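Side-chain contacts in dual specificity protein phosphatase 12 (Homo sapiens, PDB 4KI9), which removes phosphate from phosphotyrosine, phosphoserine and phosphothreonine residues of proteins, and is represented here by its catalytic domain: residues 99-102 with 103-107; 109-112 with 113-116; 130-133 with 134-137; 138-141 with 142-146; 153-156 with 157-161. The protein carries 2 engineered substitutions. All coordinates share one frame; numbering follows the deposited sequence.

Contact 1: residues 99-102 with 103-107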
loop_
_atom_site.group_PDB
_atom_site.type_symbol
_atom_site.label_atom_id
_atom_site.label_comp_id
_atom_site.label_asym_id
_atom_site.label_seq_id
_atom_site.Cartn_x
_atom_site.Cartn_y
_atom_site.Cartn_z
ATOM N N ILE A 99 1.007 0.262 2.239
ATOM C CA ILE A 99 0.047 0.722 1.232
ATOM C C ILE A 99 -1.382 0.392 1.644
ATOM O O ILE A 99 -2.277 1.231 1.543
ATOM C CB ILE A 99 0.335 0.109 -0.162
ATOM C CG1 ILE A 99 1.679 0.604 -0.701
ATOM C CG2 ILE A 99 -0.777 0.442 -1.157
ATOM C CD1 ILE A 99 1.814 2.123 -0.763
ATOM N N ILE A 100 -1.609 -0.839 2.085
ATOM C CA ILE A 100 -2.948 -1.226 2.537
ATOM C C ILE A 100 -3.408 -0.338 3.688
ATOM O O ILE A 100 -4.544 0.148 3.700
ATOM C CB ILE A 100 -2.979 -2.698 2.993
ATOM C CG1 ILE A 100 -2.742 -3.614 1.799
ATOM C CG2 ILE A 100 -4.324 -3.031 3.640
ATOM C CD1 ILE A 100 -3.865 -3.541 0.771
ATOM N N THR A 101 -2.511 -0.120 4.648
ATOM C CA THR A 101 -2.827 0.716 5.799
ATOM C C THR A 101 -3.226 2.119 5.341
ATOM O O THR A 101 -4.226 2.672 5.812
ATOM C CB THR A 101 -1.668 0.773 6.808
ATOM O OG1 THR A 101 -1.309 -0.563 7.196
ATOM C CG2 THR A 101 -2.077 1.566 8.071
ATOM N N ALA A 102 -2.472 2.674 4.391
ATOM C CA ALA A 102 -2.778 4.006 3.888
ATOM C C ALA A 102 -4.167 4.027 3.254
ATOM O O ALA A 102 -4.936 4.979 3.423
ATOM C CB ALA A 102 -1.718 4.461 2.886
ATOM N N PHE A 103 -4.493 2.973 2.527
ATOM C CA PHE A 103 -5.810 2.885 1.894
ATOM C C PHE A 103 -6.934 2.841 2.930
ATOM O O PHE A 103 -7.953 3.519 2.801
ATOM C CB PHE A 103 -5.879 1.634 1.031
ATOM C CG PHE A 103 -7.241 1.383 0.454
ATOM C CD1 PHE A 103 -7.632 2.014 -0.726
ATOM C CD2 PHE A 103 -8.130 0.528 1.091
ATOM C CE1 PHE A 103 -8.887 1.782 -1.259
ATOM C CE2 PHE A 103 -9.380 0.305 0.576
ATOM C CZ PHE A 103 -9.762 0.929 -0.607
ATOM N N LEU A 104 -6.749 2.018 3.951
ATOM C CA LEU A 104 -7.709 1.931 5.039
ATOM C C LEU A 104 -7.823 3.278 5.735
ATOM O O LEU A 104 -8.919 3.735 6.007
ATOM C CB LEU A 104 -7.304 0.846 6.038
ATOM C CG LEU A 104 -7.381 -0.592 5.535
ATOM C CD1 LEU A 104 -6.975 -1.577 6.628
ATOM C CD2 LEU A 104 -8.800 -0.907 5.003
ATOM N N MET A 105 -6.688 3.922 5.995
ATOM C CA MET A 105 -6.684 5.246 6.608
ATOM C C MET A 105 -7.498 6.266 5.807
ATOM O O MET A 105 -8.362 6.952 6.351
ATOM C CB MET A 105 -5.243 5.760 6.776
ATOM C CG MET A 105 -4.423 5.021 7.834
ATOM S SD MET A 105 -2.688 5.490 7.809
ATOM C CE MET A 105 -2.803 7.227 8.233
ATOM N N LYS A 106 -7.213 6.383 4.519
ATOM C CA LYS A 106 -7.851 7.419 3.712
ATOM C C LYS A 106 -9.326 7.144 3.444
ATOM O O LYS A 106 -10.156 8.043 3.591
ATOM C CB LYS A 106 -7.081 7.646 2.404
ATOM C CG LYS A 106 -7.564 8.858 1.628
ATOM C CD LYS A 106 -6.680 9.169 0.424
ATOM C CE LYS A 106 -7.012 10.555 -0.114
ATOM N NZ LYS A 106 -6.011 11.060 -1.090
ATOM N N THR A 107 -9.669 5.913 3.068
ATOM C CA THR A 107 -11.069 5.595 2.767
ATOM C C THR A 107 -11.973 5.714 3.998
ATOM O O THR A 107 -13.063 6.285 3.927
ATOM C CB THR A 107 -11.254 4.207 2.117
ATOM O OG1 THR A 107 -10.646 3.194 2.928
ATOM C CG2 THR A 107 -10.637 4.181 0.728
#

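Contact 2: residues 109-112 with 113-116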
loop_
_atom_site.group_PDB
_atom_site.type_symbol
_atom_site.label_atom_id
_atom_site.label_comp_id
_atom_site.label_asym_id
_atom_site.label_seq_id
_atom_site.Cartn_x
_atom_site.Cartn_y
_atom_site.Cartn_z
ATOM N N GLN A 109 -11.101 7.301 6.829
ATOM C CA GLN A 109 -10.694 8.436 7.655
ATOM C C GLN A 109 -10.331 7.926 9.041
ATOM O O GLN A 109 -10.878 8.383 10.043
ATOM C CB GLN A 109 -11.811 9.480 7.757
ATOM C CG GLN A 109 -12.356 9.932 6.417
ATOM C CD GLN A 109 -12.036 11.378 6.113
ATOM O OE1 GLN A 109 -10.906 11.830 6.294
ATOM N NE2 GLN A 109 -13.032 12.114 5.640
ATOM N N LEU A 110 -9.436 6.946 9.085
ATOM C CA LEU A 110 -9.070 6.261 10.328
ATOM C C LEU A 110 -7.636 6.614 10.685
ATOM O O LEU A 110 -6.764 6.569 9.821
ATOM C CB LEU A 110 -9.096 4.754 10.099
ATOM C CG LEU A 110 -10.185 3.808 10.575
ATOM C CD1 LEU A 110 -9.707 2.385 10.334
ATOM C CD2 LEU A 110 -10.506 4.020 12.045
ATOM N N PRO A 111 -7.372 6.939 11.963
ATOM C CA PRO A 111 -5.986 7.179 12.376
ATOM C C PRO A 111 -5.061 5.988 12.110
ATOM O O PRO A 111 -5.510 4.839 12.094
ATOM C CB PRO A 111 -6.110 7.421 13.889
ATOM C CG PRO A 111 -7.475 7.972 14.058
ATOM C CD PRO A 111 -8.336 7.276 13.029
ATOM N N PHE A 112 -3.779 6.273 11.909
ATOM C CA PHE A 112 -2.797 5.245 11.563
ATOM C C PHE A 112 -2.822 4.040 12.504
ATOM O O PHE A 112 -2.822 2.890 12.058
ATOM C CB PHE A 112 -1.383 5.839 11.536
ATOM C CG PHE A 112 -0.288 4.811 11.688
ATOM C CD1 PHE A 112 0.474 4.751 12.852
ATOM C CD2 PHE A 112 -0.026 3.902 10.676
ATOM C CE1 PHE A 112 1.484 3.809 12.993
ATOM C CE2 PHE A 112 0.975 2.961 10.808
ATOM C CZ PHE A 112 1.730 2.909 11.971
ATOM N N GLU A 113 -2.857 4.305 13.806
ATOM C CA GLU A 113 -2.763 3.230 14.778
ATOM C C GLU A 113 -3.963 2.302 14.678
ATOM O O GLU A 113 -3.815 1.087 14.778
ATOM C CB GLU A 113 -2.611 3.782 16.204
ATOM C CG GLU A 113 -1.333 4.574 16.425
ATOM C CD GLU A 113 -0.107 3.688 16.586
ATOM O OE1 GLU A 113 -0.251 2.445 16.534
ATOM O OE2 GLU A 113 1.005 4.234 16.770
ATOM N N LYS A 114 -5.147 2.870 14.459
ATOM C CA LYS A 114 -6.354 2.058 14.307
ATOM C C LYS A 114 -6.347 1.202 13.033
ATOM O O LYS A 114 -6.725 0.035 13.065
ATOM C CB LYS A 114 -7.614 2.932 14.374
ATOM C CG LYS A 114 -7.958 3.396 15.791
ATOM C CD LYS A 114 -8.986 4.515 15.756
ATOM C CE LYS A 114 -9.130 5.196 17.103
ATOM N NZ LYS A 114 -9.694 6.571 16.954
ATOM N N ALA A 115 -5.915 1.776 11.916
ATOM C CA ALA A 115 -5.873 1.035 10.655
ATOM C C ALA A 115 -4.844 -0.085 10.716
ATOM O O ALA A 115 -5.113 -1.202 10.305
ATOM C CB ALA A 115 -5.567 1.970 9.492
ATOM N N TYR A 116 -3.668 0.221 11.249
ATOM C CA TYR A 116 -2.578 -0.736 11.294
ATOM C C TYR A 116 -2.949 -1.884 12.244
ATOM O O TYR A 116 -2.606 -3.042 12.004
ATOM C CB TYR A 116 -1.307 -0.033 11.764
ATOM C CG TYR A 116 -0.032 -0.822 11.612
ATOM C CD1 TYR A 116 0.083 -1.839 10.668
ATOM C CD2 TYR A 116 1.058 -0.559 12.424
ATOM C CE1 TYR A 116 1.269 -2.563 10.539
ATOM C CE2 TYR A 116 2.234 -1.269 12.302
ATOM C CZ TYR A 116 2.336 -2.266 11.359
ATOM O OH TYR A 116 3.517 -2.963 11.264
#

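Contact 3: residues 130-133 with 134-137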
loop_
_atom_site.group_PDB
_atom_site.type_symbol
_atom_site.label_atom_id
_atom_site.label_comp_id
_atom_site.label_asym_id
_atom_site.label_seq_id
_atom_site.Cartn_x
_atom_site.Cartn_y
_atom_site.Cartn_z
ATOM N N GLU A 130 10.048 1.107 10.305
ATOM C CA GLU A 130 9.780 2.232 11.176
ATOM C C GLU A 130 9.625 3.537 10.420
ATOM O O GLU A 130 8.879 4.418 10.846
ATOM C CB GLU A 130 10.901 2.344 12.222
ATOM C CG GLU A 130 12.330 2.348 11.639
ATOM C CD GLU A 130 12.826 0.971 11.157
ATOM O OE1 GLU A 130 14.009 0.872 10.760
ATOM O OE2 GLU A 130 12.041 -0.007 11.163
ATOM N N GLY A 131 10.347 3.662 9.312
ATOM C CA GLY A 131 10.179 4.787 8.405
ATOM C C GLY A 131 8.771 4.879 7.822
ATOM O O GLY A 131 8.197 5.967 7.738
ATOM N N PHE A 132 8.213 3.744 7.416
ATOM C CA PHE A 132 6.861 3.732 6.866
ATOM C C PHE A 132 5.821 4.128 7.924
ATOM O O PHE A 132 4.872 4.853 7.627
ATOM C CB PHE A 132 6.525 2.378 6.217
ATOM C CG PHE A 132 7.371 2.046 5.006
ATOM C CD1 PHE A 132 8.088 3.033 4.342
ATOM C CD2 PHE A 132 7.457 0.742 4.539
ATOM C CE1 PHE A 132 8.868 2.733 3.230
ATOM C CE2 PHE A 132 8.230 0.426 3.427
ATOM C CZ PHE A 132 8.942 1.427 2.771
ATOM N N GLU A 133 6.004 3.660 9.163
ATOM C CA GLU A 133 5.136 4.068 10.262
ATOM C C GLU A 133 5.095 5.582 10.415
ATOM O O GLU A 133 4.024 6.165 10.523
ATOM C CB GLU A 133 5.616 3.473 11.601
ATOM C CG GLU A 133 5.275 2.018 11.794
ATOM C CD GLU A 133 5.346 1.606 13.257
ATOM O OE1 GLU A 133 5.724 2.458 14.089
ATOM O OE2 GLU A 133 5.015 0.440 13.569
ATOM N N TRP A 134 6.269 6.203 10.444
ATOM C CA TRP A 134 6.378 7.653 10.576
ATOM C C TRP A 134 5.701 8.371 9.399
ATOM O O TRP A 134 4.951 9.335 9.583
ATOM C CB TRP A 134 7.854 8.048 10.698
ATOM C CG TRP A 134 8.135 9.512 10.589
ATOM C CD1 TRP A 134 8.816 10.148 9.582
ATOM C CD2 TRP A 134 7.753 10.526 11.520
ATOM N NE1 TRP A 134 8.881 11.498 9.841
ATOM C CE2 TRP A 134 8.234 11.754 11.020
ATOM C CE3 TRP A 134 7.053 10.515 12.731
ATOM C CZ2 TRP A 134 8.034 12.959 11.692
ATOM C CZ3 TRP A 134 6.853 11.714 13.395
ATOM C CH2 TRP A 134 7.342 12.920 12.874
ATOM N N GLN A 135 5.948 7.881 8.193
ATOM C CA GLN A 135 5.315 8.444 6.994
ATOM C C GLN A 135 3.797 8.393 7.045
ATOM O O GLN A 135 3.130 9.342 6.649
ATOM C CB GLN A 135 5.855 7.763 5.716
ATOM C CG GLN A 135 7.306 8.174 5.414
ATOM C CD GLN A 135 7.976 7.274 4.395
ATOM O OE1 GLN A 135 7.386 6.919 3.370
ATOM N NE2 GLN A 135 9.214 6.894 4.675
ATOM N N LEU A 136 3.238 7.296 7.539
ATOM C CA LEU A 136 1.784 7.223 7.672
ATOM C C LEU A 136 1.248 8.174 8.744
ATOM O O LEU A 136 0.120 8.663 8.643
ATOM C CB LEU A 136 1.323 5.791 7.941
ATOM C CG LEU A 136 1.453 4.861 6.740
ATOM C CD1 LEU A 136 1.088 3.444 7.144
ATOM C CD2 LEU A 136 0.556 5.337 5.608
ATOM N N LYS A 137 2.054 8.442 9.771
ATOM C CA LYS A 137 1.660 9.430 10.772
ATOM C C LYS A 137 1.609 10.815 10.140
ATOM O O LYS A 137 0.687 11.589 10.399
ATOM C CB LYS A 137 2.608 9.385 11.988
ATOM C CG LYS A 137 2.382 8.130 12.810
ATOM C CD LYS A 137 3.290 8.048 14.032
ATOM C CE LYS A 137 3.054 6.738 14.756
ATOM N NZ LYS A 137 4.205 6.348 15.609
#

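Contact 4: residues 138-141 with 142-146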
loop_
_atom_site.group_PDB
_atom_site.type_symbol
_atom_site.label_atom_id
_atom_site.label_comp_id
_atom_site.label_asym_id
_atom_site.label_seq_id
_atom_site.Cartn_x
_atom_site.Cartn_y
_atom_site.Cartn_z
ATOM N N LEU A 138 2.579 11.108 9.271
ATOM C CA LEU A 138 2.579 12.370 8.537
ATOM C C LEU A 138 1.371 12.469 7.611
ATOM O O LEU A 138 0.752 13.517 7.511
ATOM C CB LEU A 138 3.854 12.524 7.715
ATOM C CG LEU A 138 5.161 12.518 8.519
ATOM C CD1 LEU A 138 6.285 12.946 7.630
ATOM C CD2 LEU A 138 5.077 13.418 9.751
ATOM N N TYR A 139 1.069 11.371 6.923
ATOM C CA TYR A 139 -0.111 11.260 6.064
ATOM C C TYR A 139 -1.396 11.627 6.820
ATOM O O TYR A 139 -2.185 12.429 6.340
ATOM C CB TYR A 139 -0.202 9.829 5.532
ATOM C CG TYR A 139 -1.095 9.592 4.318
ATOM C CD1 TYR A 139 -0.954 10.349 3.156
ATOM C CD2 TYR A 139 -2.019 8.551 4.317
ATOM C CE1 TYR A 139 -1.739 10.097 2.029
ATOM C CE2 TYR A 139 -2.816 8.290 3.199
ATOM C CZ TYR A 139 -2.660 9.058 2.060
ATOM O OH TYR A 139 -3.434 8.801 0.953
ATOM N N GLN A 140 -1.597 11.042 7.997
ATOM C CA GLN A 140 -2.726 11.398 8.861
ATOM C C GLN A 140 -2.674 12.884 9.252
ATOM O O GLN A 140 -3.659 13.619 9.108
ATOM C CB GLN A 140 -2.725 10.524 10.124
ATOM C CG GLN A 140 -3.800 10.886 11.161
ATOM C CD GLN A 140 -3.725 10.013 12.404
ATOM O OE1 GLN A 140 -3.162 8.917 12.372
ATOM N NE2 GLN A 140 -4.294 10.498 13.508
ATOM N N ALA A 141 -1.519 13.324 9.736
ATOM C CA ALA A 141 -1.359 14.713 10.162
ATOM C C ALA A 141 -1.676 15.701 9.036
ATOM O O ALA A 141 -2.117 16.814 9.297
ATOM C CB ALA A 141 0.052 14.951 10.711
ATOM N N MET A 142 -1.458 15.292 7.787
ATOM C CA MET A 142 -1.801 16.130 6.631
ATOM C C MET A 142 -3.279 16.019 6.210
ATOM O O MET A 142 -3.721 16.674 5.269
ATOM C CB MET A 142 -0.886 15.809 5.439
ATOM C CG MET A 142 0.570 16.286 5.595
ATOM S SD MET A 142 1.582 16.000 4.101
ATOM C CE MET A 142 1.707 14.216 4.141
ATOM N N GLY A 143 -4.045 15.190 6.903
ATOM C CA GLY A 143 -5.450 15.043 6.572
ATOM C C GLY A 143 -5.708 13.889 5.626
ATOM O O GLY A 143 -6.666 13.918 4.850
ATOM N N TYR A 144 -4.865 12.862 5.714
ATOM C CA TYR A 144 -4.940 11.684 4.841
ATOM C C TYR A 144 -4.790 12.088 3.388
ATOM O O TYR A 144 -5.551 11.657 2.526
ATOM C CB TYR A 144 -6.244 10.900 5.059
ATOM C CG TYR A 144 -6.509 10.580 6.507
ATOM C CD1 TYR A 144 -5.749 9.636 7.172
ATOM C CD2 TYR A 144 -7.520 11.229 7.217
ATOM C CE1 TYR A 144 -5.986 9.348 8.514
ATOM C CE2 TYR A 144 -7.758 10.952 8.550
ATOM C CZ TYR A 144 -6.992 10.008 9.193
ATOM O OH TYR A 144 -7.222 9.719 10.519
ATOM N N GLU A 145 -3.798 12.927 3.134
ATOM C CA GLU A 145 -3.501 13.441 1.803
ATOM C C GLU A 145 -2.007 13.679 1.731
ATOM O O GLU A 145 -1.371 13.854 2.767
ATOM C CB GLU A 145 -4.183 14.785 1.608
ATOM C CG GLU A 145 -5.318 14.767 0.624
ATOM C CD GLU A 145 -5.822 16.164 0.330
ATOM O OE1 GLU A 145 -5.257 17.119 0.912
ATOM O OE2 GLU A 145 -6.769 16.301 -0.478
ATOM N N VAL A 146 -1.441 13.686 0.525
ATOM C CA VAL A 146 -0.070 14.141 0.343
ATOM C C VAL A 146 -0.174 15.595 -0.094
ATOM O O VAL A 146 -0.281 15.888 -1.281
ATOM C CB VAL A 146 0.691 13.345 -0.747
ATOM C CG1 VAL A 146 2.136 13.805 -0.826
ATOM C CG2 VAL A 146 0.616 11.830 -0.496
#

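Contact 5: residues 153-156 with 157-161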
loop_
_atom_site.group_PDB
_atom_site.type_symbol
_atom_site.label_atom_id
_atom_site.label_comp_id
_atom_site.label_asym_id
_atom_site.label_seq_id
_atom_site.Cartn_x
_atom_site.Cartn_y
_atom_site.Cartn_z
ATOM N N TYR A 153 4.943 18.437 4.745
ATOM C CA TYR A 153 5.530 17.777 3.574
ATOM C C TYR A 153 6.874 18.385 3.203
ATOM O O TYR A 153 7.830 17.669 2.883
ATOM C CB TYR A 153 4.586 17.827 2.349
ATOM C CG TYR A 153 5.131 17.009 1.192
ATOM C CD1 TYR A 153 5.729 17.620 0.101
ATOM C CD2 TYR A 153 5.088 15.618 1.224
ATOM C CE1 TYR A 153 6.242 16.870 -0.950
ATOM C CE2 TYR A 153 5.601 14.856 0.178
ATOM C CZ TYR A 153 6.175 15.485 -0.906
ATOM O OH TYR A 153 6.708 14.739 -1.940
ATOM N N LYS A 154 6.959 19.710 3.242
ATOM C CA LYS A 154 8.211 20.361 2.876
ATOM C C LYS A 154 9.328 19.959 3.830
ATOM O O LYS A 154 10.428 19.642 3.389
ATOM C CB LYS A 154 8.044 21.880 2.814
ATOM C CG LYS A 154 7.158 22.335 1.658
ATOM C CD LYS A 154 6.750 23.785 1.796
ATOM C CE LYS A 154 5.838 24.186 0.647
ATOM N NZ LYS A 154 5.193 25.509 0.882
ATOM N N GLN A 155 9.045 19.951 5.133
ATOM C CA GLN A 155 10.070 19.576 6.108
ATOM C C GLN A 155 10.508 18.126 5.894
ATOM O O GLN A 155 11.690 17.805 5.967
ATOM C CB GLN A 155 9.571 19.776 7.544
ATOM C CG GLN A 155 10.635 19.521 8.583
ATOM C CD GLN A 155 11.729 20.577 8.565
ATOM O OE1 GLN A 155 11.544 21.670 8.024
ATOM N NE2 GLN A 155 12.880 20.252 9.153
ATOM N N TYR A 156 9.545 17.255 5.622
ATOM C CA TYR A 156 9.821 15.851 5.356
ATOM C C TYR A 156 10.745 15.647 4.146
ATOM O O TYR A 156 11.646 14.803 4.180
ATOM C CB TYR A 156 8.496 15.124 5.117
ATOM C CG TYR A 156 8.605 13.742 4.519
ATOM C CD1 TYR A 156 8.376 13.525 3.156
ATOM C CD2 TYR A 156 8.886 12.644 5.317
ATOM C CE1 TYR A 156 8.456 12.244 2.608
ATOM C CE2 TYR A 156 8.962 11.360 4.778
ATOM C CZ TYR A 156 8.740 11.171 3.425
ATOM O OH TYR A 156 8.809 9.902 2.896
ATOM N N ARG A 157 10.509 16.401 3.076
ATOM C CA ARG A 157 11.340 16.289 1.874
ATOM C C ARG A 157 12.747 16.884 2.076
ATOM O O ARG A 157 13.731 16.375 1.551
ATOM C CB ARG A 157 10.640 16.913 0.660
ATOM C CG ARG A 157 9.409 16.125 0.139
ATOM C CD ARG A 157 9.746 14.724 -0.367
ATOM N NE ARG A 157 10.960 14.730 -1.179
ATOM C CZ ARG A 157 11.786 13.695 -1.316
ATOM N NH1 ARG A 157 11.524 12.536 -0.718
ATOM N NH2 ARG A 157 12.886 13.824 -2.050
ATOM N N LEU A 158 12.848 17.959 2.844
ATOM C CA LEU A 158 14.163 18.488 3.196
ATOM C C LEU A 158 14.950 17.435 3.971
ATOM O O LEU A 158 16.147 17.251 3.743
ATOM C CB LEU A 158 14.050 19.773 4.029
ATOM C CG LEU A 158 13.447 21.010 3.368
ATOM C CD1 LEU A 158 13.351 22.141 4.369
ATOM C CD2 LEU A 158 14.316 21.420 2.177
ATOM N N GLN A 159 14.281 16.745 4.891
ATOM C CA GLN A 159 14.955 15.718 5.687
ATOM C C GLN A 159 15.376 14.543 4.817
ATOM O O GLN A 159 16.456 13.985 4.992
ATOM C CB GLN A 159 14.062 15.253 6.846
ATOM C CG GLN A 159 13.787 16.382 7.842
ATOM C CD GLN A 159 12.979 15.948 9.052
ATOM O OE1 GLN A 159 12.468 16.784 9.798
ATOM N NE2 GLN A 159 12.868 14.639 9.258
ATOM N N LYS A 160 14.521 14.173 3.871
ATOM C CA LYS A 160 14.845 13.084 2.950
ATOM C C LYS A 160 16.129 13.290 2.152
ATOM O O LYS A 160 16.853 12.326 1.881
ATOM C CB LYS A 160 13.653 12.788 2.026
ATOM C CG LYS A 160 12.636 11.851 2.671
ATOM C CD LYS A 160 13.207 10.440 2.743
ATOM C CE LYS A 160 12.325 9.511 3.542
ATOM N NZ LYS A 160 12.447 9.779 4.986
ATOM N N VAL A 161 16.437 14.533 1.787
ATOM C CA VAL A 161 17.621 14.774 0.952
ATOM C C VAL A 161 18.925 14.951 1.724
ATOM O O VAL A 161 19.992 15.077 1.123
ATOM C CB VAL A 161 17.439 15.965 -0.029
ATOM C CG1 VAL A 161 16.138 15.806 -0.829
ATOM C CG2 VAL A 161 17.441 17.304 0.717
HETATM O O HOH W 1 12.142 12.448 6.141
#

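Contact 1: residues 99-102 with 103-107
Residues 99-102 and 103-107 are consecutive turns of helix 95-108, and the carbonyls of Ile99, Ile100, Thr101 and Ala102 each receive the N-H four residues on; the bond from Met105 N to Thr101 O measures 2.8 Å. Beside that bond the Met105 side chain folds back on the preceding turn. With its CG opposite the carbonyl carbon (chi1 -70°), Met105 brings CG to 3.1 Å from Thr101 O and sets SD 4.0 Å from the methyl CG2 of Thr101. Thr101 divides its branches: CG2 takes the sulfur, while OG1 is hydrogen-bonded to Val97 O. A second, looser methyl contact joins Ile100 CG2 and Leu104 CD1 at 4.3 Å, on the flank that meets Val4 of strand 2-5. Near the end of the helix, Thr107 OG1 donates to Phe103 O over 2.7 Å, and Thr107 N reaches the same oxygen from the other face of its plane; this grip lays Thr107 CG2 over the rim of the Phe103 ring. Buried between helices and sheet, and starting at the substrate-binding Arg95, this is the central helix that follows the phosphate-binding loop in the cysteine-based protein tyrosine phosphatase fold.

Contact 2: residues 109-112 with 113-116
Phe112 lies beside Tyr116, one turn further on, both side chains pointing the same way; the ring planes are near parallel, at 24°, but displaced so that little of one ring lies over the other, with Phe112 CZ 3.6 Å from Tyr116 CD2. Both carry CG opposite the backbone N (chi1 159° for Phe112), and this common setting turns the two rings out along the same flank. The neighbouring Glu113 bends at chi2 and brings OE2 to 3.8 Å from Phe112 CE1, its carboxylate plane steeply inclined to the ring. An alanine in place of Phe112 would probably deprive the Tyr116 ring of this neighbour and open a gap toward Leu136 and Met105 of the adjoining helices. Pro111 is the N-cap of helix 112-122: its carbonyl accepts from Ala115 N at 3.1 Å, starting the backbone ladder that Tyr116 N continues to Phe112 O. Phe112 N, in the first turn, is hydrogen-bonded to Gln140 OE1 of helix 130-141. Ahead of the cap, Leu110 CD2 rests 3.9 Å from Lys114 CB, the two chains crossing at about a right angle, while Leu110 CD1 lies 4.2 Å from Ala115 CB. The extended Lys114 then runs on past the proline ring, placing CD 3.9 Å from Pro111 CD. At the far end of the flank, Tyr116 OH is hydrogen-bonded to Met128 N.

Contact 3: residues 130-133 with 134-137
Phe132 and Gln135 run side by side on the buried flank of helix 130-141, the amide NE2 standing 4.0 Å from Phe132 CD1 at the ring's edge. Amide and ring planes are almost perpendicular, at 82°. Gln135 starts with CG opposite its carbonyl carbon (chi1 -71°), which presses CG to 3.3 Å from Gly131 O, the carbonyl that also accepts from Gln135 N. On the same inward side Leu136 CG packs 3.5 Å from Phe132 O, and its methyls go on to Thr101 and Ala102 of helix 95-108. The charged pair is more loosely matched: Glu133, lying against Phe112 and Tyr116, keeps OE1 4.4 Å from Lys137 NZ, too far for a salt bridge. On the solvent side the exposed Trp134 directs its indole away from the preceding turn. The Phe132 ring touches the substrate-binding Ser94 and Arg95, and its side chain comes within about 5 Å of a bound phosphate. The amide of Gln135 is held by three backbone partners: OE1 accepts from Leu64 N and Leu65 N, and NE2 donates to Thr62 O. These bonds fix the amide's rotation and tie the helix to the 62-65 loop, whereas the charges of Glu133 and Lys137 probably add only a diffuse attraction.

Contact 4: residues 138-141 with 142-146
Tyr139 meets the chain that turns back after the helix both through its carbonyl and through its ring. Tyr139 O accepts from Tyr144 N at 2.8 Å, and Gln140 O takes Gly143 N at 2.7 Å, the latter donor standing well above the carbonyl plane. Met142 N serves mainly Leu138 O, also at 2.8 Å, with a weak second bond to Tyr139 O. The carbonyls of Leu138, Tyr139 and Gln140 thus find donors although the regular ladder ends at this point. Gly143 makes the reversal with phi of 94°, where a side chain would jam against the carbonyl of Met142. The returning backbone crosses the Tyr139 ring: Tyr144 CA makes a CH-pi contact 4.2 Å from the ring centroid, only 6° off its normal, while Val146 CG2 sits near the ring plane, 3.9 Å from Tyr139 CE1. Asp69 of helix 68-80 satisfies two donors here, OD2 pairing with Tyr139 OH and OD1 with Val146 N; because OD2 also forms a salt bridge with Lys106, this carboxylate is likely to remain ionised. Gln140 and Tyr144 lie side by side, with Gln140 CG 3.7 Å from Tyr144 OH. The extended Gln140 sends OE1 onward to accept from Phe112 N. Met142, bent at chi3 (-70°), curls its methyl CE back to 3.6 Å from Leu138 O. Paired bonds from Gly143 N and Tyr144 N into the last turn, with positive phi at the glycine, define a Schellman motif closing helix 130-141.

Contact 5: residues 153-156 with 157-161
Residues 153-160 lie on helix 151-160, where the carbonyls of Tyr153 to Tyr156 receive the amides of Arg157 to Lys160. Two of these four-residue steps pair a tyrosine face with an aliphatic chain. Arg157 CG stands 3.8 Å from the Tyr153 ring centroid, 27° off the normal, in a CH-pi contact, and Arg157 CD continues to 3.4 Å from Tyr153 OH, a hydroxyl hydrogen-bonded to Ser66 OG. A bend at chi2 (-63°) helps to fold the arginine along the tyrosine. In the second pair, Lys160 CG lies over the Tyr156 ring, 4.2 Å from its centroid, and CE approaches Tyr156 OH at 3.6 Å. The lysine curls further, its last torsion (chi4 -75°) swinging NZ round to a water 2.9 Å away; that water donates to Tyr156 O, a carbonyl already bonded to Lys160 N. Tyr156 also packs on Leu138. Asp63 takes both polar ends, its OD1 hydrogen-bonded to Tyr156 OH and its OD2 in a salt bridge with Arg157 NH1. A leucine replacing Tyr156 would probably leave Asp63 OD1 without this partner and the Lys160 chain freer to turn. On the exposed side, Gln159 OE1 approaches Gln155 CG at 3.5 Å, their amides strongly inclined to each other. With a partner on each oxygen the aspartate's charge is probably well balanced, and the two helix residues together secure the helix to the loop that carries it.

In the fold
Contacts 1 to 5 follow one another along the chain through the helical C-terminal half of the catalytic domain. Contact 1, on helix 95-108, is the most central, about 7 Å from the chain's centre; contact 5, on helix 151-160, lies about 21 Å out. Contact 3 lies on helix 130-141, and contact 4 on its last turn and the loop beyond. Contact 2 begins helix 112-122 and has its centre about 8 Å from that of contact 1, the two meeting where Met105 packs on Ala115. Leu136 joins contact 3 to contacts 1 and 2, and Tyr156 joins contact 5 to contacts 3 and 4. Helices 112-122 and 130-141 thus pack against helix 95-108, which follows the substrate-binding loop with its engineered Ser89, and helix 151-160 is outermost of the four.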